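PDB 6XRF: PAAR motif family protein from Pseudomonas aeruginosa, which probably forms part of a type VI secretion spike tip and delivers an attached effector, seen here as its N-terminal helical segment. Local coordinates for residues A21-A26 with S54-G59; G33-A38 with L46-L51. All coordinates share one frame; numbering follows the deposited sequence.

Interaction 1. Residues A21-A26 with S54-G59; sequences AMVAGA and SIAAGG
Ala56 and Val23 meet where the last turn of helix 45-57 passes the break between helix 19-22 and helix 25-37, their CA atoms 6.9 Å apart. The methyl of Ala56 is directed at Val23 and lies across the mouth of its isopropyl fork. Ala56 CB is 4.0 Å from Val23 CG1 and 4.1 Å from Val23 CG2, so both branches share the contact almost equally. That placement follows from the first torsion (chi1 -77°), which sets CG1 opposite the carbonyl carbon and turns both methyls to the incoming helix.

Met22 reaches the next residue along helix 45-57. Its chain runs out and then bends at chi3 (57°), which swings the terminal methyl onto Ala57: Met22 CE is 3.9 Å from Ala57 CA and 4.0 Å from Ala57 CB. Backbone and side chain of this alanine are thus touched by a single methyl, which comes up beside the helix. The association lies at the surface of the chain and is wholly apolar, with no hydrogen bond crossing between 21-26 and 54-59.

The setting illustrates how a helix terminus can pack against a kink between two others. Val23 is the first residue to depart from helical geometry after helix 19-22, and Ala24 occupies the N-cap position of helix 25-37; across from them, helix 45-57 runs out at Gly58, the centre of an inverse gamma turn. Val23 also packs on Ala28, and Ala56 on Leu31, both of helix 25-37, which ties the kink and the terminus to the same helix. Polar side chains of another protein also pack on Val23 and Ala24.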
ATOM      1  N   ALA C  21      -9.544  -6.175   1.546  1.00 51.83           N
ATOM      2  CA  ALA C  21     -10.796  -6.410   2.253  1.00 53.79           C
ATOM      3  C   ALA C  21     -11.747  -7.328   1.498  1.00 57.36           C
ATOM      4  O   ALA C  21     -12.575  -7.999   2.126  1.00 59.73           O
ATOM      5  CB  ALA C  21     -11.509  -5.081   2.525  1.00 51.17           C
ATOM      6  N   MET C  22     -11.648  -7.379   0.168  1.00 57.56           N
ATOM      7  CA  MET C  22     -12.640  -8.075  -0.637  1.00 58.97           C
ATOM      8  C   MET C  22     -12.169  -9.419  -1.172  1.00 61.37           C
ATOM      9  O   MET C  22     -13.013 -10.237  -1.558  1.00 63.85           O
ATOM     10  CB  MET C  22     -13.059  -7.216  -1.836  1.00 58.42           C
ATOM     11  CG  MET C  22     -13.296  -5.755  -1.536  1.00 59.09           C
ATOM     12  SD  MET C  22     -13.019  -4.797  -3.041  1.00 58.34           S
ATOM     13  CE  MET C  22     -14.188  -5.574  -4.147  1.00 57.84           C
ATOM     14  N   VAL C  23     -10.859  -9.669  -1.234  1.00 58.13           N
ATOM     15  CA  VAL C  23     -10.347 -10.921  -1.768  1.00 56.50           C
ATOM     16  C   VAL C  23      -9.268 -11.481  -0.853  1.00 56.08           C
ATOM     17  O   VAL C  23      -8.689 -10.779  -0.020  1.00 58.28           O
ATOM     18  CB  VAL C  23      -9.795 -10.767  -3.205  1.00 55.06           C
ATOM     19  CG1 VAL C  23     -10.939 -10.695  -4.204  1.00 55.25           C
ATOM     20  CG2 VAL C  23      -8.910  -9.539  -3.309  1.00 52.79           C
ATOM     21  N   ALA C  24      -9.000 -12.772  -1.030  1.00 53.25           N
ATOM     22  CA  ALA C  24      -8.055 -13.480  -0.184  1.00 51.86           C
ATOM     23  C   ALA C  24      -6.649 -12.908  -0.342  1.00 49.23           C
ATOM     24  O   ALA C  24      -6.340 -12.183  -1.293  1.00 46.86           O
ATOM     25  CB  ALA C  24      -8.050 -14.972  -0.523  1.00 53.19           C
ATOM     26  N   GLY C  25      -5.792 -13.253   0.616  1.00 49.78           N
ATOM     27  CA  GLY C  25      -4.421 -12.793   0.625  1.00 46.63           C
ATOM     28  C   GLY C  25      -3.715 -12.980  -0.700  1.00 44.69           C
ATOM     29  O   GLY C  25      -3.287 -12.002  -1.320  1.00 43.46           O
ATOM     30  N   ALA C  26      -3.599 -14.234  -1.148  1.00 45.68           N
ATOM     31  CA  ALA C  26      -2.852 -14.519  -2.368  1.00 42.72           C
ATOM     32  C   ALA C  26      -3.377 -13.704  -3.544  1.00 40.12           C
ATOM     33  O   ALA C  26      -2.597 -13.225  -4.376  1.00 39.50           O
ATOM     34  CB  ALA C  26      -2.924 -16.010  -2.691  1.00 45.40           C
ATOM     35  N   SER C  54     -10.444  -2.389  -8.561  1.00 37.67           N
ATOM     36  CA  SER C  54     -11.357  -2.485  -9.695  1.00 40.52           C
ATOM     37  C   SER C  54     -11.265  -3.868 -10.327  1.00 41.17           C
ATOM     38  O   SER C  54     -12.286  -4.469 -10.683  1.00 41.38           O
ATOM     39  CB  SER C  54     -11.057  -1.393 -10.722  1.00 43.71           C
ATOM     40  OG  SER C  54      -9.943  -1.720 -11.533  1.00 47.81           O
ATOM     41  N   ILE C  55     -10.046  -4.396 -10.466  1.00 40.80           N
ATOM     42  CA  ILE C  55      -9.884  -5.766 -10.946  1.00 40.19           C
ATOM     43  C   ILE C  55     -10.625  -6.730 -10.030  1.00 40.92           C
ATOM     44  O   ILE C  55     -11.448  -7.535 -10.478  1.00 42.39           O
ATOM     45  CB  ILE C  55      -8.392  -6.133 -11.049  1.00 36.90           C
ATOM     46  CG1 ILE C  55      -7.717  -5.306 -12.141  1.00 35.73           C
ATOM     47  CG2 ILE C  55      -8.235  -7.633 -11.306  1.00 35.68           C
ATOM     48  CD1 ILE C  55      -6.216  -5.505 -12.209  1.00 36.16           C
ATOM     49  N   ALA C  56     -10.344  -6.660  -8.728  1.00 41.40           N
ATOM     50  CA  ALA C  56     -10.972  -7.590  -7.795  1.00 42.26           C
ATOM     51  C   ALA C  56     -12.490  -7.481  -7.855  1.00 44.60           C
ATOM     52  O   ALA C  56     -13.201  -8.489  -7.740  1.00 43.93           O
ATOM     53  CB  ALA C  56     -10.469  -7.335  -6.374  1.00 40.39           C
ATOM     54  N   ALA C  57     -13.009  -6.259  -8.053  1.00 46.86           N
ATOM     55  CA  ALA C  57     -14.455  -6.058  -8.041  1.00 47.80           C
ATOM     56  C   ALA C  57     -15.117  -6.654  -9.276  1.00 51.20           C
ATOM     57  O   ALA C  57     -16.233  -7.188  -9.195  1.00 51.04           O
ATOM     58  CB  ALA C  57     -14.775  -4.569  -7.942  1.00 48.48           C
ATOM     59  N   GLY C  58     -14.462  -6.553 -10.428  1.00 55.78           N
ATOM     60  CA  GLY C  58     -14.989  -7.156 -11.633  1.00 61.19           C
ATOM     61  C   GLY C  58     -14.674  -8.634 -11.704  1.00 66.60           C
ATOM     62  O   GLY C  58     -13.872  -9.061 -12.540  1.00 69.20           O
ATOM     63  N   GLY C  59     -15.288  -9.420 -10.823  1.00 67.74           N
ATOM     64  CA  GLY C  59     -15.052 -10.850 -10.766  1.00 67.44           C
ATOM     65  C   GLY C  59     -15.764 -11.513  -9.602  1.00 66.23           C
ATOM     66  O   GLY C  59     -16.448 -10.849  -8.827  1.00 66.11           O
TER

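Interaction 2. Residues G33-A38 with L46-L51; sequences GAAVVA and LAAVIL
Helices 25-37 and 45-57 come together at Ala35 and Ala48, whose CA atoms lie 5.1 Å apart, with the segment axes approaching to 8.2 Å at an angle of 131° between their directions. Such a spacing is a textbook consequence of small residues at a crossing point: neither backbone has to stand off to make room for a bulky side chain.

Ala35 sits in the middle of the contact. Its methyl points at the opposing helix, where Ala35 CB comes to 3.4 Å from Ala48 O, while also facing Leu51 one turn on; the two alanine methyls, Ala35 CB and Ala48 CB, are 4.2 Å apart. Leu51 approaches the same Ala35 methyl from farther along the helix. With its CG anti to the backbone N (chi1 178°), the leucine chain extends towards the other helix and brings Leu51 CD2 to 3.7 Å from Ala35 CB. Leu51 CD2 also lies 3.9 Å from Ala35 CA, so this branch rests alongside the alanine's backbone as well as its methyl.

Val36 supplies the other partner of Ala48. Its CG2 branch, placed anti to the carbonyl carbon, meets Ala48 CB at 3.5 Å, so the Ala48 methyl faces two successive residues of helix 25-37, Ala35 and Val36. Together the two segments form part of a splayed helical hairpin, joined by a short linker that is incompletely modelled. Around the hairpin, Val49 packs on Leu9 of helix 3-14, and Val36 and Val49 touch apolar side chains of another protein.

With no hydrogen bond or charged pair across the contact, no directional bond between the two segments sets the crossing; cohesion here rests on burial of methyl groups and on the shape match that alanines allow.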
ATOM      1  N   GLY C  33       0.092  -6.841  -7.840  1.00 40.69           N
ATOM      2  CA  GLY C  33       1.323  -7.051  -8.585  1.00 41.26           C
ATOM      3  C   GLY C  33       1.154  -6.833 -10.076  1.00 39.43           C
ATOM      4  O   GLY C  33       2.071  -6.349 -10.748  1.00 37.80           O
ATOM      5  N   ALA C  34      -0.013  -7.189 -10.617  1.00 39.19           N
ATOM      6  CA  ALA C  34      -0.266  -6.964 -12.034  1.00 40.45           C
ATOM      7  C   ALA C  34      -0.447  -5.483 -12.329  1.00 40.90           C
ATOM      8  O   ALA C  34       0.063  -4.975 -13.335  1.00 44.23           O
ATOM      9  CB  ALA C  34      -1.500  -7.748 -12.479  1.00 40.57           C
ATOM     10  N   ALA C  35      -1.169  -4.771 -11.460  1.00 39.67           N
ATOM     11  CA  ALA C  35      -1.454  -3.361 -11.708  1.00 37.86           C
ATOM     12  C   ALA C  35      -0.176  -2.547 -11.861  1.00 38.93           C
ATOM     13  O   ALA C  35      -0.114  -1.625 -12.685  1.00 40.01           O
ATOM     14  CB  ALA C  35      -2.310  -2.796 -10.574  1.00 34.05           C
ATOM     15  N   VAL C  36       0.853  -2.862 -11.074  1.00 54.48           N
ATOM     16  CA  VAL C  36       2.063  -2.050 -11.103  1.00 61.30           C
ATOM     17  C   VAL C  36       2.841  -2.297 -12.389  1.00 69.34           C
ATOM     18  O   VAL C  36       3.465  -1.381 -12.939  1.00 73.31           O
ATOM     19  CB  VAL C  36       2.929  -2.324  -9.861  1.00 60.79           C
ATOM     20  CG1 VAL C  36       4.177  -1.454  -9.897  1.00 65.20           C
ATOM     21  CG2 VAL C  36       2.134  -2.078  -8.592  1.00 58.95           C
ATOM     22  N   VAL C  37       2.828  -3.534 -12.887  1.00 72.54           N
ATOM     23  CA  VAL C  37       3.558  -3.827 -14.115  1.00 78.62           C
ATOM     24  C   VAL C  37       2.826  -3.307 -15.346  1.00 80.56           C
ATOM     25  O   VAL C  37       3.460  -3.076 -16.384  1.00 83.82           O
ATOM     26  CB  VAL C  37       3.812  -5.337 -14.260  1.00 77.22           C
ATOM     27  CG1 VAL C  37       4.729  -5.604 -15.443  1.00 81.86           C
ATOM     28  CG2 VAL C  37       4.406  -5.906 -12.981  1.00 75.59           C
ATOM     29  N   ALA C  38       1.513  -3.116 -15.263  1.00 78.65           N
ATOM     30  CA  ALA C  38       0.747  -2.551 -16.368  1.00 83.14           C
ATOM     31  C   ALA C  38       0.747  -1.025 -16.293  1.00 85.80           C
ATOM     32  O   ALA C  38       0.009  -0.429 -15.505  1.00 84.28           O
ATOM     33  CB  ALA C  38      -0.674  -3.084 -16.359  1.00 80.93           C
ATOM     34  N   LEU C  46      -0.658   4.606  -5.409  1.00 65.29           N
ATOM     35  CA  LEU C  46      -2.087   4.843  -5.236  1.00 58.16           C
ATOM     36  C   LEU C  46      -2.867   4.342  -6.445  1.00 52.35           C
ATOM     37  O   LEU C  46      -3.796   3.535  -6.309  1.00 50.52           O
ATOM     38  CB  LEU C  46      -2.343   6.330  -4.998  1.00 59.49           C
ATOM     39  CG  LEU C  46      -1.657   6.939  -3.773  1.00 61.22           C
ATOM     40  CD1 LEU C  46      -1.733   8.456  -3.805  1.00 64.85           C
ATOM     41  CD2 LEU C  46      -2.279   6.405  -2.489  1.00 59.13           C
ATOM     42  N   ALA C  47      -2.488   4.793  -7.643  1.00 41.21           N
ATOM     43  CA  ALA C  47      -3.142   4.310  -8.854  1.00 40.36           C
ATOM     44  C   ALA C  47      -3.154   2.786  -8.911  1.00 37.45           C
ATOM     45  O   ALA C  47      -4.165   2.176  -9.281  1.00 36.12           O
ATOM     46  CB  ALA C  47      -2.446   4.887 -10.089  1.00 38.96           C
ATOM     47  N   ALA C  48      -2.040   2.150  -8.542  1.00 38.74           N
ATOM     48  CA  ALA C  48      -1.952   0.695  -8.635  1.00 42.08           C
ATOM     49  C   ALA C  48      -2.960   0.023  -7.711  1.00 41.86           C
ATOM     50  O   ALA C  48      -3.687  -0.891  -8.122  1.00 40.91           O
ATOM     51  CB  ALA C  48      -0.533   0.232  -8.301  1.00 44.87           C
ATOM     52  N   VAL C  49      -3.016   0.462  -6.452  1.00 41.99           N
ATOM     53  CA  VAL C  49      -3.923  -0.160  -5.491  1.00 39.56           C
ATOM     54  C   VAL C  49      -5.370   0.010  -5.936  1.00 37.55           C
ATOM     55  O   VAL C  49      -6.193  -0.901  -5.781  1.00 36.30           O
ATOM     56  CB  VAL C  49      -3.680   0.424  -4.086  1.00 40.70           C
ATOM     57  CG1 VAL C  49      -4.634  -0.182  -3.074  1.00 40.01           C
ATOM     58  CG2 VAL C  49      -2.237   0.182  -3.658  1.00 41.65           C
ATOM     59  N   ILE C  50      -5.702   1.169  -6.511  1.00 38.30           N
ATOM     60  CA  ILE C  50      -7.061   1.396  -7.002  1.00 37.17           C
ATOM     61  C   ILE C  50      -7.414   0.368  -8.071  1.00 35.50           C
ATOM     62  O   ILE C  50      -8.458  -0.292  -8.003  1.00 33.92           O
ATOM     63  CB  ILE C  50      -7.204   2.835  -7.529  1.00 35.98           C
ATOM     64  CG1 ILE C  50      -7.451   3.799  -6.363  1.00 37.26           C
ATOM     65  CG2 ILE C  50      -8.331   2.935  -8.548  1.00 35.44           C
ATOM     66  CD1 ILE C  50      -7.009   5.216  -6.633  1.00 38.45           C
ATOM     67  N   LEU C  51      -6.546   0.216  -9.073  1.00 35.67           N
ATOM     68  CA  LEU C  51      -6.821  -0.724 -10.157  1.00 36.87           C
ATOM     69  C   LEU C  51      -6.951  -2.149  -9.632  1.00 35.97           C
ATOM     70  O   LEU C  51      -7.803  -2.915 -10.100  1.00 33.46           O
ATOM     71  CB  LEU C  51      -5.716  -0.628 -11.210  1.00 37.36           C
ATOM     72  CG  LEU C  51      -5.776  -1.564 -12.417  1.00 36.62           C
ATOM     73  CD1 LEU C  51      -6.998  -1.288 -13.274  1.00 36.07           C
ATOM     74  CD2 LEU C  51      -4.490  -1.424 -13.245  1.00 36.87           C
TER

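In the fold
Both contacts involve helix 45-57, and their centres lie about 13 Å apart; interaction 2 sets it against helix 25-37, interaction 1 against the end of helix 19-22 and the break that leads into helix 25-37. Interaction 2, centred about 6 Å from the centre of the chain, is the buried crossing of the hairpin; interaction 1, about 9 Å from it, is the surface contact at the far end, where helix 45-57 finishes. Segments 46-51 and 54-59 follow each other closely on one helix, linked by the hydrogen bond from Ser54 OG to Leu51 O. Both contacts have another protein close by, consistent with an apolar helical segment sheltered by a binding partner.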